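Long-range contact in polyhedrin (Operophtera brumata cypovirus 19, PDB 5A99), which forms the crystalline matrix of the viral occlusion bodies (polyhedra), microcrystals that probably encase and protect virus particles outside the insect host: residues Phe126-Tyr131 and Pro183-Ala188. Sequence-based numbering, arbitrary orientation.
Sequences FRVNKY and PVISFA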
loop_
_atom_site.group_PDB
_atom_site.type_symbol
_atom_site.label_atom_id
_atom_site.label_comp_id
_atom_site.label_asym_id
_atom_site.label_seq_id
_atom_site.Cartn_x
_atom_site.Cartn_y
_atom_site.Cartn_z
ATOM N N PHE A 126 8.388 12.780 10.891
ATOM C CA PHE A 126 8.738 11.474 11.419
ATOM C C PHE A 126 8.061 11.316 12.780
ATOM O O PHE A 126 8.239 12.152 13.660
ATOM C CB PHE A 126 10.269 11.367 11.532
ATOM C CG PHE A 126 10.753 10.051 12.051
ATOM C CD1 PHE A 126 10.929 8.970 11.199
ATOM C CD2 PHE A 126 11.040 9.895 13.397
ATOM C CE1 PHE A 126 11.368 7.759 11.691
ATOM C CE2 PHE A 126 11.478 8.681 13.895
ATOM C CZ PHE A 126 11.647 7.616 13.048
ATOM N N ARG A 127 7.269 10.257 12.942
ATOM C CA ARG A 127 6.477 10.081 14.157
ATOM C C ARG A 127 6.450 8.629 14.574
ATOM O O ARG A 127 5.980 7.765 13.827
ATOM C CB ARG A 127 5.035 10.576 13.939
ATOM C CG ARG A 127 4.145 10.548 15.203
ATOM C CD ARG A 127 2.728 10.901 14.862
ATOM N NE ARG A 127 2.171 9.908 13.943
ATOM C CZ ARG A 127 1.091 10.089 13.196
ATOM N NH1 ARG A 127 0.431 11.234 13.239
ATOM N NH2 ARG A 127 0.667 9.114 12.400
ATOM N N VAL A 128 6.967 8.360 15.767
ATOM C CA VAL A 128 6.870 7.037 16.360
ATOM C C VAL A 128 5.656 7.036 17.274
ATOM O O VAL A 128 5.684 7.621 18.353
ATOM C CB VAL A 128 8.133 6.679 17.179
ATOM C CG1 VAL A 128 8.045 5.248 17.699
ATOM C CG2 VAL A 128 9.382 6.851 16.344
ATOM N N ASN A 129 4.570 6.425 16.821
ATOM C CA ASN A 129 3.424 6.209 17.691
ATOM C C ASN A 129 3.660 5.012 18.606
ATOM O O ASN A 129 4.578 4.215 18.390
ATOM C CB ASN A 129 2.161 5.963 16.873
ATOM C CG ASN A 129 1.456 7.248 16.480
ATOM O OD1 ASN A 129 1.828 8.338 16.911
ATOM N ND2 ASN A 129 0.416 7.118 15.664
ATOM N N LYS A 130 2.835 4.903 19.639
ATOM C CA LYS A 130 2.735 3.683 20.422
ATOM C C LYS A 130 2.136 2.586 19.545
ATOM O O LYS A 130 1.612 2.858 18.463
ATOM C CB LYS A 130 1.787 3.896 21.598
ATOM C CG LYS A 130 2.177 4.984 22.589
ATOM C CD LYS A 130 1.139 5.038 23.707
ATOM C CE LYS A 130 1.567 5.925 24.869
ATOM N NZ LYS A 130 2.350 5.181 25.914
ATOM N N TYR A 131 2.172 1.353 20.037
ATOM C CA TYR A 131 1.534 0.238 19.347
ATOM C C TYR A 131 0.076 0.559 18.994
ATOM O O TYR A 131 -0.402 0.200 17.917
ATOM C CB TYR A 131 1.591 -1.018 20.226
ATOM C CG TYR A 131 1.156 -2.300 19.540
ATOM C CD1 TYR A 131 -0.195 -2.590 19.334
ATOM C CD2 TYR A 131 2.096 -3.233 19.119
ATOM C CE1 TYR A 131 -0.591 -3.779 18.718
ATOM C CE2 TYR A 131 1.713 -4.412 18.514
ATOM C CZ TYR A 131 0.375 -4.681 18.303
ATOM O OH TYR A 131 0.025 -5.862 17.686
ATOM N N PRO A 183 7.059 0.360 18.954
ATOM C CA PRO A 183 6.815 1.440 17.996
ATOM C C PRO A 183 5.925 1.093 16.814
ATOM O O PRO A 183 5.882 -0.049 16.341
ATOM C CB PRO A 183 8.226 1.767 17.489
ATOM C CG PRO A 183 8.922 0.455 17.514
ATOM C CD PRO A 183 8.365 -0.281 18.732
ATOM N N VAL A 184 5.185 2.112 16.383
ATOM C CA VAL A 184 4.572 2.176 15.063
ATOM C C VAL A 184 5.252 3.393 14.435
ATOM O O VAL A 184 5.473 4.394 15.113
ATOM C CB VAL A 184 3.058 2.404 15.143
ATOM C CG1 VAL A 184 2.523 2.919 13.813
ATOM C CG2 VAL A 184 2.320 1.113 15.572
ATOM N N ILE A 185 5.621 3.320 13.169
ATOM C CA ILE A 185 6.401 4.406 12.595
ATOM C C ILE A 185 5.819 4.952 11.299
ATOM O O ILE A 185 5.546 4.200 10.358
ATOM C CB ILE A 185 7.856 3.981 12.381
ATOM C CG1 ILE A 185 8.557 3.787 13.732
ATOM C CG2 ILE A 185 8.611 5.022 11.586
ATOM C CD1 ILE A 185 9.881 3.088 13.614
ATOM N N SER A 186 5.625 6.272 11.281
ATOM C CA SER A 186 5.155 7.011 10.110
ATOM C C SER A 186 6.182 8.090 9.711
ATOM O O SER A 186 6.769 8.742 10.574
ATOM C CB SER A 186 3.799 7.669 10.399
ATOM O OG SER A 186 2.887 6.719 10.923
ATOM N N PHE A 187 6.411 8.264 8.410
ATOM C CA PHE A 187 7.223 9.383 7.944
ATOM C C PHE A 187 6.839 9.850 6.537
ATOM O O PHE A 187 6.093 9.187 5.812
ATOM C CB PHE A 187 8.724 9.069 8.053
ATOM C CG PHE A 187 9.167 7.897 7.235
ATOM C CD1 PHE A 187 9.341 8.015 5.868
ATOM C CD2 PHE A 187 9.433 6.680 7.835
ATOM C CE1 PHE A 187 9.759 6.937 5.104
ATOM C CE2 PHE A 187 9.860 5.601 7.085
ATOM C CZ PHE A 187 10.015 5.728 5.714
ATOM N N ALA A 188 7.312 11.036 6.196
ATOM C CA ALA A 188 7.050 11.622 4.896
ATOM C C ALA A 188 8.156 12.585 4.557
ATOM O O ALA A 188 8.793 13.172 5.436
ATOM C CB ALA A 188 5.737 12.342 4.888
HETATM O O HOH W 1 3.211 7.142 13.738
#
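Strands 126-129 and 184-188 pair antiparallel, 163° between their directions, with Arg127 opposite Ser186 and Asn129 opposite Val184 as hydrogen-bonded pairs and Phe126-Phe187 and Val128-Ile185 as the non-hydrogen-bonded ones. In this three-stranded antiparallel sheet strand 184-190 is central, between 125-129, an outer strand within the chain, and 56-61. The Arg127-Ser186 ring is regular: Arg127 N donates to Ser186 O at 2.9 Å, and Ser186 N returns a nearly straight bond to Arg127 O. The next ring is less even, because Asn129 N to Val184 O, though short at 2.8 Å, is bent to 126° at the hydrogen and weak, whereas Val184 N to Asn129 O is straight but enters from above the carbonyl plane.

The apolar face carries Phe126, Val128, Ile185 and Phe187 and looks toward strands 33-40 and 110-116 of the larger sheet, packing the two sheets together through Leu37 and Phe113. Here the Phe126 ring crosses its neighbours at a slant, CD1 lying 3.8 Å from Phe187 CB and CE1 3.9 Å from Ile185 CG2. Val128 runs beside Ile185 and Pro183, and its CG1, anti to the backbone N (chi1 -176°), presses on Pro183 CB at a tight 3.5 Å.

The other face is a subunit interface. Arg127 NH2 forms a salt bridge with Asp214 of the second subunit and NH1 hydrogen-bonds Tyr32 of that subunit, while Ser186 OG bonds the Asp214 carbonyl there. Val184 packs on Pro216 of the second subunit, and its CG2 also lies 3.5 Å from Lys130 O across the strand pair. A water in the plane of the guanidinium, at its edge, joins the two strands: it accepts from Arg127 NE at 3.0 Å and donates to both Arg127 O and Ser186 OG.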